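Local coordinates for erythrocyte membrane protein 1 (Plasmodium falciparum, PDB 2XU0) that probably binds host cell-surface receptors as an adhesin, represented here by its N-terminal segment and first Duffy-binding-like domain, which takes part in rosetting, at residues F312-F316 with Q394-Y398; W319-C324 with K451-N455. The protein carries 10 engineered substitutions. One frame throughout, in Å; residues are numbered along the deposited sequence.

In the fold
Both contacts use the long helix 311-338 of the Duffy-binding-like domain. Contact 1 takes its first turn or so, 312-316, and contact 2 the stretch 319-324 that follows. Their centres lie about 13 Å apart. Contact 1 pairs the helix with helix 371-407; contact 2 pairs it with the loop between helices 440-443 and 457-460. Along the chain the order is 312-316, 319-324, 394-398, 451-455, so the segments of the two contacts alternate. They also touch: Gln394 of contact 1 packs on Trp319 of contact 2. Helix 311-338 thus has a second long helix and a late loop of the chain packed on it, within the buried interior of the domain.

Contact 1 (F312-F316 with Q394-Y398); sequences FLRWF and QNLKY
Segments 312-316 and 394-398, of helices 311-338 and 371-407, pack roughly antiparallel inside the helical Duffy-binding-like domain, their segment axes 11.1 Å apart at 152°, with Phe316 facing Gln394 and Leu313 facing Tyr398. Phe312 and Phe316 fill the space between them. Each has CG anti to its own backbone N (chi1 164° and -165°), which sends the ring out to the other helix. Lys397 lays its CG over one face of the Phe312 ring, 3.8 Å from the centroid, in a CH-pi contact offset toward the rim. The same ring brings CZ to 3.3 Å from Gln394 O, which lies near the ring plane at its edge. That carbonyl also accepts the helical bond from Tyr398 N. Gln394 CB sits over the centre of the Phe316 ring, 3.6 Å from its centroid. This is the second CH-pi contact. Leu313 CD2 meets the edge of the Tyr398 ring in plane, 3.6 Å from CE1. Tyr398 CB touches Phe312 CE2 at 3.9 Å. No hydrogen bond joins the two segments; the contact is van der Waals and CH-pi packing. Leu396 lines the pocket of the bound proline. Tyr398 OH bonds to Tyr426 O, and its ring stacks with Phe432. Helices 415-423 and 429-437 pack alongside, the first on Phe312 and Leu313, the second on Leu313, Phe316, Asn395 and Tyr398.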
ATOM      1  N   PHE A 312      -7.342  -1.812  -6.110  1.00 27.39           N
ATOM      2  CA  PHE A 312      -6.290  -2.397  -6.936  1.00 26.37           C
ATOM      3  C   PHE A 312      -5.179  -1.355  -7.210  1.00 27.17           C
ATOM      4  O   PHE A 312      -4.003  -1.689  -7.160  1.00 28.05           O
ATOM      5  CB  PHE A 312      -6.874  -2.959  -8.276  1.00 28.71           C
ATOM      6  CG  PHE A 312      -5.769  -3.194  -9.287  1.00 29.40           C
ATOM      7  CD1 PHE A 312      -4.858  -4.235  -9.116  1.00 30.78           C
ATOM      8  CD2 PHE A 312      -5.557  -2.295 -10.333  1.00 30.40           C
ATOM      9  CE1 PHE A 312      -3.741  -4.355  -9.951  1.00 30.63           C
ATOM     10  CE2 PHE A 312      -4.458  -2.438 -11.186  1.00 32.90           C
ATOM     11  CZ  PHE A 312      -3.566  -3.481 -11.000  1.00 30.18           C
ATOM     12  N   LEU A 313      -5.554  -0.110  -7.545  1.00 23.83           N
ATOM     13  CA  LEU A 313      -4.582   0.961  -7.811  1.00 24.51           C
ATOM     14  C   LEU A 313      -3.761   1.316  -6.551  1.00 29.26           C
ATOM     15  O   LEU A 313      -2.553   1.560  -6.637  1.00 29.29           O
ATOM     16  CB  LEU A 313      -5.299   2.217  -8.381  1.00 24.16           C
ATOM     17  CG  LEU A 313      -5.981   1.996  -9.741  1.00 27.58           C
ATOM     18  CD1 LEU A 313      -6.756   3.223 -10.172  1.00 26.34           C
ATOM     19  CD2 LEU A 313      -4.963   1.509 -10.825  1.00 24.28           C
ATOM     20  N   ARG A 314      -4.422   1.352  -5.402  1.00 25.59           N
ATOM     21  CA  ARG A 314      -3.776   1.608  -4.110  1.00 26.07           C
ATOM     22  C   ARG A 314      -2.805   0.478  -3.800  1.00 29.46           C
ATOM     23  O   ARG A 314      -1.707   0.754  -3.385  1.00 30.41           O
ATOM     24  CB  ARG A 314      -4.807   1.632  -2.987  1.00 23.89           C
ATOM     25  CG  ARG A 314      -5.797   2.773  -3.066  1.00 26.92           C
ATOM     26  CD  ARG A 314      -6.530   2.929  -1.757  1.00 27.39           C
ATOM     27  NE  ARG A 314      -6.932   1.670  -1.103  1.00 27.65           N
ATOM     28  CZ  ARG A 314      -8.184   1.248  -0.982  1.00 30.15           C
ATOM     29  NH1 ARG A 314      -9.172   1.894  -1.579  1.00 26.81           N
ATOM     30  NH2 ARG A 314      -8.449   0.137  -0.318  1.00 26.29           N
ATOM     31  N   TRP A 315      -3.205  -0.788  -4.023  1.00 25.35           N
ATOM     32  CA  TRP A 315      -2.332  -1.925  -3.735  1.00 26.26           C
ATOM     33  C   TRP A 315      -1.120  -2.002  -4.626  1.00 28.68           C
ATOM     34  O   TRP A 315      -0.052  -2.367  -4.149  1.00 26.67           O
ATOM     35  CB  TRP A 315      -3.097  -3.253  -3.778  1.00 25.26           C
ATOM     36  CG  TRP A 315      -4.114  -3.458  -2.681  1.00 26.18           C
ATOM     37  CD1 TRP A 315      -4.301  -2.696  -1.556  1.00 28.54           C
ATOM     38  CD2 TRP A 315      -4.934  -4.631  -2.517  1.00 25.78           C
ATOM     39  NE1 TRP A 315      -5.266  -3.280  -0.750  1.00 28.38           N
ATOM     40  CE2 TRP A 315      -5.644  -4.483  -1.300  1.00 29.83           C
ATOM     41  CE3 TRP A 315      -5.138  -5.793  -3.287  1.00 26.51           C
ATOM     42  CZ2 TRP A 315      -6.584  -5.440  -0.861  1.00 29.27           C
ATOM     43  CZ3 TRP A 315      -6.091  -6.721  -2.869  1.00 27.70           C
ATOM     44  CH2 TRP A 315      -6.808  -6.537  -1.678  1.00 28.26           C
ATOM     45  N   PHE A 316      -1.277  -1.654  -5.918  1.00 25.78           N
ATOM     46  CA  PHE A 316      -0.189  -1.677  -6.872  1.00 24.83           C
ATOM     47  C   PHE A 316       0.787  -0.528  -6.529  1.00 26.39           C
ATOM     48  O   PHE A 316       1.992  -0.709  -6.641  1.00 26.24           O
ATOM     49  CB  PHE A 316      -0.782  -1.548  -8.309  1.00 26.57           C
ATOM     50  CG  PHE A 316       0.098  -1.877  -9.496  1.00 26.95           C
ATOM     51  CD1 PHE A 316       1.382  -2.401  -9.317  1.00 28.41           C
ATOM     52  CD2 PHE A 316      -0.345  -1.637 -10.801  1.00 26.33           C
ATOM     53  CE1 PHE A 316       2.197  -2.708 -10.422  1.00 28.02           C
ATOM     54  CE2 PHE A 316       0.480  -1.910 -11.901  1.00 28.07           C
ATOM     55  CZ  PHE A 316       1.733  -2.466 -11.710  1.00 26.90           C
ATOM     56  N   GLN A 394       0.203  -7.691 -11.989  1.00 27.19           N
ATOM     57  CA  GLN A 394      -0.482  -6.420 -11.709  1.00 26.38           C
ATOM     58  C   GLN A 394      -0.558  -5.552 -12.948  1.00 29.48           C
ATOM     59  O   GLN A 394      -1.515  -4.813 -13.154  1.00 29.58           O
ATOM     60  CB  GLN A 394       0.204  -5.710 -10.557  1.00 27.07           C
ATOM     61  CG  GLN A 394      -0.077  -6.418  -9.253  1.00 27.63           C
ATOM     62  CD  GLN A 394       0.780  -5.846  -8.160  1.00 39.30           C
ATOM     63  OE1 GLN A 394       2.007  -6.024  -8.129  1.00 36.74           O
ATOM     64  NE2 GLN A 394       0.155  -5.093  -7.301  1.00 27.30           N
ATOM     65  N   ASN A 395       0.428  -5.709 -13.812  1.00 28.36           N
ATOM     66  CA  ASN A 395       0.545  -5.055 -15.100  1.00 28.77           C
ATOM     67  C   ASN A 395      -0.642  -5.492 -15.949  1.00 31.95           C
ATOM     68  O   ASN A 395      -1.305  -4.660 -16.567  1.00 31.60           O
ATOM     69  CB  ASN A 395       1.866  -5.498 -15.744  1.00 34.32           C
ATOM     70  CG  ASN A 395       2.243  -4.824 -17.017  1.00 58.29           C
ATOM     71  OD1 ASN A 395       1.451  -4.674 -17.954  1.00 55.21           O
ATOM     72  ND2 ASN A 395       3.499  -4.471 -17.100  1.00 53.45           N
ATOM     73  N   LEU A 396      -0.927  -6.795 -15.954  1.00 29.28           N
ATOM     74  CA  LEU A 396      -2.063  -7.364 -16.673  1.00 28.41           C
ATOM     75  C   LEU A 396      -3.394  -6.909 -16.049  1.00 30.53           C
ATOM     76  O   LEU A 396      -4.317  -6.546 -16.780  1.00 31.40           O
ATOM     77  CB  LEU A 396      -1.987  -8.912 -16.689  1.00 28.16           C
ATOM     78  CG  LEU A 396      -0.915  -9.522 -17.569  1.00 34.28           C
ATOM     79  CD1 LEU A 396      -0.664 -10.962 -17.191  1.00 35.47           C
ATOM     80  CD2 LEU A 396      -1.312  -9.467 -19.024  1.00 37.11           C
ATOM     81  N   LYS A 397      -3.490  -6.937 -14.721  1.00 25.71           N
ATOM     82  CA  LYS A 397      -4.704  -6.530 -14.024  1.00 25.97           C
ATOM     83  C   LYS A 397      -5.049  -5.082 -14.339  1.00 30.65           C
ATOM     84  O   LYS A 397      -6.228  -4.768 -14.440  1.00 32.73           O
ATOM     85  CB  LYS A 397      -4.582  -6.738 -12.492  1.00 28.73           C
ATOM     86  CG  LYS A 397      -5.934  -6.574 -11.722  1.00 31.74           C
ATOM     87  CD  LYS A 397      -6.923  -7.625 -12.163  1.00 38.56           C
ATOM     88  CE  LYS A 397      -8.162  -7.744 -11.329  1.00 58.44           C
ATOM     89  NZ  LYS A 397      -9.016  -8.841 -11.855  1.00 61.99           N
ATOM     90  N   TYR A 398      -4.031  -4.201 -14.445  1.00 27.08           N
ATOM     91  CA  TYR A 398      -4.192  -2.791 -14.774  1.00 27.79           C
ATOM     92  C   TYR A 398      -4.862  -2.660 -16.142  1.00 34.28           C
ATOM     93  O   TYR A 398      -5.879  -1.971 -16.273  1.00 32.35           O
ATOM     94  CB  TYR A 398      -2.850  -2.020 -14.735  1.00 27.73           C
ATOM     95  CG  TYR A 398      -3.040  -0.540 -14.987  1.00 29.43           C
ATOM     96  CD1 TYR A 398      -3.448   0.310 -13.965  1.00 31.29           C
ATOM     97  CD2 TYR A 398      -2.993  -0.019 -16.282  1.00 29.52           C
ATOM     98  CE1 TYR A 398      -3.718   1.660 -14.206  1.00 33.41           C
ATOM     99  CE2 TYR A 398      -3.223   1.339 -16.528  1.00 29.74           C
ATOM    100  CZ  TYR A 398      -3.604   2.171 -15.488  1.00 37.11           C
ATOM    101  OH  TYR A 398      -3.869   3.505 -15.707  1.00 34.57           O
TER

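Contact 2 (W319-C324 with K451-N455); sequences WSEEFC and KIDFN
Phe454 inserts its ring among Trp319, Ser320, Phe323 and Cys324, a helix-to-loop packing in the C-terminal part of the Duffy-binding-like fold. The Cys324-Cys442 disulfide ties helix 311-338 to helix 440-443, just ahead of this loop. From CB, which starts toward the helix, the Phe454 side chain leads with CG beside the backbone N (chi1 -67°), and the far end of the ring does the touching. CE1 comes within 4.0 Å of Trp319 CZ3, near the plane of the indole at its edge, and also lies against Phe323 CD2 and CE2. CE2 lies against Ser320 CB. CZ, the tip, touches Ser320 CB as well and reaches Phe323 CD2 at 3.8 Å, and that CD2 lies in the plane of the Phe454 ring at its edge. CZ also comes to 4.0 Å from Cys324 SG, in an oblique sulfur-aromatic contact. Leu436, Cys442 and Phe461 also pack on Phe454. Within the loop, Asp453 forms an Asx turn, OD1 accepting from Asn455 N at 3.1 Å, from above the carboxylate plane. Asn437 ND2 bonds to the same oxygen. Ile452 turns both CG1 and CG2 to the sulfur, each 3.8 Å from Cys324 SG.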
ATOM      1  N   TRP A 319       2.609  -1.712  -3.606  1.00 30.00           N
ATOM      2  CA  TRP A 319       3.484  -2.803  -4.033  1.00 27.74           C
ATOM      3  C   TRP A 319       4.790  -2.216  -4.531  1.00 30.85           C
ATOM      4  O   TRP A 319       5.864  -2.672  -4.138  1.00 30.57           O
ATOM      5  CB  TRP A 319       2.820  -3.675  -5.119  1.00 25.65           C
ATOM      6  CG  TRP A 319       3.718  -4.770  -5.626  1.00 27.12           C
ATOM      7  CD1 TRP A 319       3.796  -6.047  -5.148  1.00 29.91           C
ATOM      8  CD2 TRP A 319       4.746  -4.649  -6.623  1.00 27.29           C
ATOM      9  NE1 TRP A 319       4.787  -6.739  -5.805  1.00 29.71           N
ATOM     10  CE2 TRP A 319       5.388  -5.907  -6.716  1.00 30.92           C
ATOM     11  CE3 TRP A 319       5.139  -3.624  -7.502  1.00 28.68           C
ATOM     12  CZ2 TRP A 319       6.407  -6.161  -7.638  1.00 29.49           C
ATOM     13  CZ3 TRP A 319       6.198  -3.851  -8.366  1.00 30.07           C
ATOM     14  CH2 TRP A 319       6.832  -5.105  -8.417  1.00 30.92           C
ATOM     15  N   SER A 320       4.697  -1.233  -5.423  1.00 28.99           N
ATOM     16  CA  SER A 320       5.866  -0.606  -6.045  1.00 29.64           C
ATOM     17  C   SER A 320       6.765   0.160  -5.066  1.00 31.00           C
ATOM     18  O   SER A 320       7.990   0.055  -5.158  1.00 28.33           O
ATOM     19  CB  SER A 320       5.456   0.246  -7.249  1.00 32.49           C
ATOM     20  OG  SER A 320       4.712   1.377  -6.849  1.00 46.37           O
ATOM     21  N   GLU A 321       6.157   0.898  -4.131  1.00 27.66           N
ATOM     22  CA  GLU A 321       6.879   1.657  -3.101  1.00 27.82           C
ATOM     23  C   GLU A 321       7.634   0.736  -2.144  1.00 30.78           C
ATOM     24  O   GLU A 321       8.815   0.976  -1.848  1.00 30.78           O
ATOM     25  CB  GLU A 321       5.924   2.589  -2.328  1.00 28.79           C
ATOM     26  CG  GLU A 321       5.582   3.861  -3.106  1.00 33.92           C
ATOM     27  CD  GLU A 321       6.789   4.763  -3.272  1.00 42.73           C
ATOM     28  OE1 GLU A 321       7.190   5.415  -2.282  1.00 36.87           O
ATOM     29  OE2 GLU A 321       7.409   4.715  -4.356  1.00 29.11           O
ATOM     30  N   GLU A 322       6.967  -0.322  -1.704  1.00 25.89           N
ATOM     31  CA  GLU A 322       7.529  -1.339  -0.804  1.00 25.46           C
ATOM     32  C   GLU A 322       8.562  -2.173  -1.496  1.00 31.51           C
ATOM     33  O   GLU A 322       9.521  -2.569  -0.845  1.00 32.93           O
ATOM     34  CB  GLU A 322       6.425  -2.219  -0.188  1.00 26.09           C
ATOM     35  CG  GLU A 322       5.619  -1.461   0.849  1.00 34.04           C
ATOM     36  CD  GLU A 322       6.403  -1.126   2.107  1.00 56.24           C
ATOM     37  OE1 GLU A 322       6.548  -2.029   2.963  1.00 44.66           O
ATOM     38  OE2 GLU A 322       6.934   0.008   2.201  1.00 44.19           O
ATOM     39  N   PHE A 323       8.402  -2.425  -2.825  1.00 29.19           N
ATOM     40  CA  PHE A 323       9.384  -3.157  -3.635  1.00 28.66           C
ATOM     41  C   PHE A 323      10.677  -2.327  -3.666  1.00 33.56           C
ATOM     42  O   PHE A 323      11.755  -2.856  -3.389  1.00 34.36           O
ATOM     43  CB  PHE A 323       8.864  -3.408  -5.103  1.00 29.95           C
ATOM     44  CG  PHE A 323       9.962  -3.732  -6.104  1.00 30.99           C
ATOM     45  CD1 PHE A 323      10.660  -4.942  -6.036  1.00 32.68           C
ATOM     46  CD2 PHE A 323      10.382  -2.785  -7.034  1.00 31.97           C
ATOM     47  CE1 PHE A 323      11.727  -5.204  -6.906  1.00 32.19           C
ATOM     48  CE2 PHE A 323      11.440  -3.059  -7.917  1.00 33.27           C
ATOM     49  CZ  PHE A 323      12.111  -4.259  -7.833  1.00 31.67           C
ATOM     50  N   CYS A 324      10.575  -1.032  -4.036  1.00 27.78           N
ATOM     51  CA  CYS A 324      11.736  -0.126  -4.137  1.00 27.58           C
ATOM     52  C   CYS A 324      12.421   0.059  -2.772  1.00 34.74           C
ATOM     53  O   CYS A 324      13.654   0.094  -2.701  1.00 35.66           O
ATOM     54  CB  CYS A 324      11.310   1.212  -4.723  1.00 27.76           C
ATOM     55  SG  CYS A 324      10.807   1.140  -6.463  0.75 31.58           S
ATOM     56  N   LYS A 451      18.598   3.112 -11.662  1.00 61.45           N
ATOM     57  CA  LYS A 451      17.356   3.864 -11.604  1.00 58.85           C
ATOM     58  C   LYS A 451      16.178   2.929 -11.874  1.00 55.21           C
ATOM     59  O   LYS A 451      16.234   2.113 -12.794  1.00 54.83           O
ATOM     60  CB  LYS A 451      17.364   5.114 -12.525  1.00 62.75           C
ATOM     61  CG  LYS A 451      17.501   4.864 -14.040  1.00 86.96           C
ATOM     62  CD  LYS A 451      16.159   4.917 -14.803  1.00 97.62           C
ATOM     63  CE  LYS A 451      15.843   6.264 -15.419  1.00107.52           C
ATOM     64  NZ  LYS A 451      15.347   7.242 -14.412  1.00116.75           N
ATOM     65  N   ILE A 452      15.128   3.026 -11.046  1.00 44.85           N
ATOM     66  CA  ILE A 452      13.924   2.220 -11.189  1.00 40.57           C
ATOM     67  C   ILE A 452      13.155   2.689 -12.414  1.00 40.70           C
ATOM     68  O   ILE A 452      12.885   3.887 -12.543  1.00 41.06           O
ATOM     69  CB  ILE A 452      13.057   2.301  -9.905  1.00 41.78           C
ATOM     70  CG1 ILE A 452      13.799   1.736  -8.645  1.00 42.18           C
ATOM     71  CG2 ILE A 452      11.690   1.671 -10.120  1.00 39.33           C
ATOM     72  CD1 ILE A 452      14.064   0.183  -8.570  1.00 46.08           C
ATOM     73  N   ASP A 453      12.823   1.746 -13.325  1.00 32.60           N
ATOM     74  CA  ASP A 453      12.030   2.016 -14.527  1.00 29.05           C
ATOM     75  C   ASP A 453      11.197   0.798 -14.822  1.00 33.08           C
ATOM     76  O   ASP A 453      11.692  -0.182 -15.412  1.00 33.92           O
ATOM     77  CB  ASP A 453      12.890   2.453 -15.728  1.00 28.98           C
ATOM     78  CG  ASP A 453      12.103   2.907 -16.964  1.00 34.22           C
ATOM     79  OD1 ASP A 453      10.856   2.913 -16.915  1.00 34.53           O
ATOM     80  OD2 ASP A 453      12.735   3.276 -17.963  1.00 44.93           O
ATOM     81  N   PHE A 454       9.924   0.855 -14.395  1.00 27.64           N
ATOM     82  CA  PHE A 454       8.940  -0.208 -14.570  1.00 26.55           C
ATOM     83  C   PHE A 454       8.612  -0.472 -16.041  1.00 33.53           C
ATOM     84  O   PHE A 454       8.103  -1.556 -16.361  1.00 33.32           O
ATOM     85  CB  PHE A 454       7.708  -0.008 -13.688  1.00 26.44           C
ATOM     86  CG  PHE A 454       8.046  -0.141 -12.208  1.00 27.95           C
ATOM     87  CD1 PHE A 454       8.446  -1.368 -11.672  1.00 28.86           C
ATOM     88  CD2 PHE A 454       7.977   0.961 -11.359  1.00 27.83           C
ATOM     89  CE1 PHE A 454       8.760  -1.492 -10.306  1.00 29.73           C
ATOM     90  CE2 PHE A 454       8.314   0.850 -10.006  1.00 30.17           C
ATOM     91  CZ  PHE A 454       8.696  -0.375  -9.485  1.00 29.68           C
ATOM     92  N   ASN A 455       8.929   0.512 -16.932  1.00 29.06           N
ATOM     93  CA  ASN A 455       8.772   0.374 -18.379  1.00 29.61           C
ATOM     94  C   ASN A 455       9.968  -0.392 -18.987  1.00 33.86           C
ATOM     95  O   ASN A 455       9.950  -0.692 -20.163  1.00 34.83           O
ATOM     96  CB  ASN A 455       8.586   1.739 -19.059  1.00 29.90           C
ATOM     97  CG  ASN A 455       7.262   2.381 -18.784  1.00 36.79           C
ATOM     98  OD1 ASN A 455       7.164   3.552 -18.378  1.00 38.15           O
ATOM     99  ND2 ASN A 455       6.211   1.624 -18.940  1.00 29.71           N
TER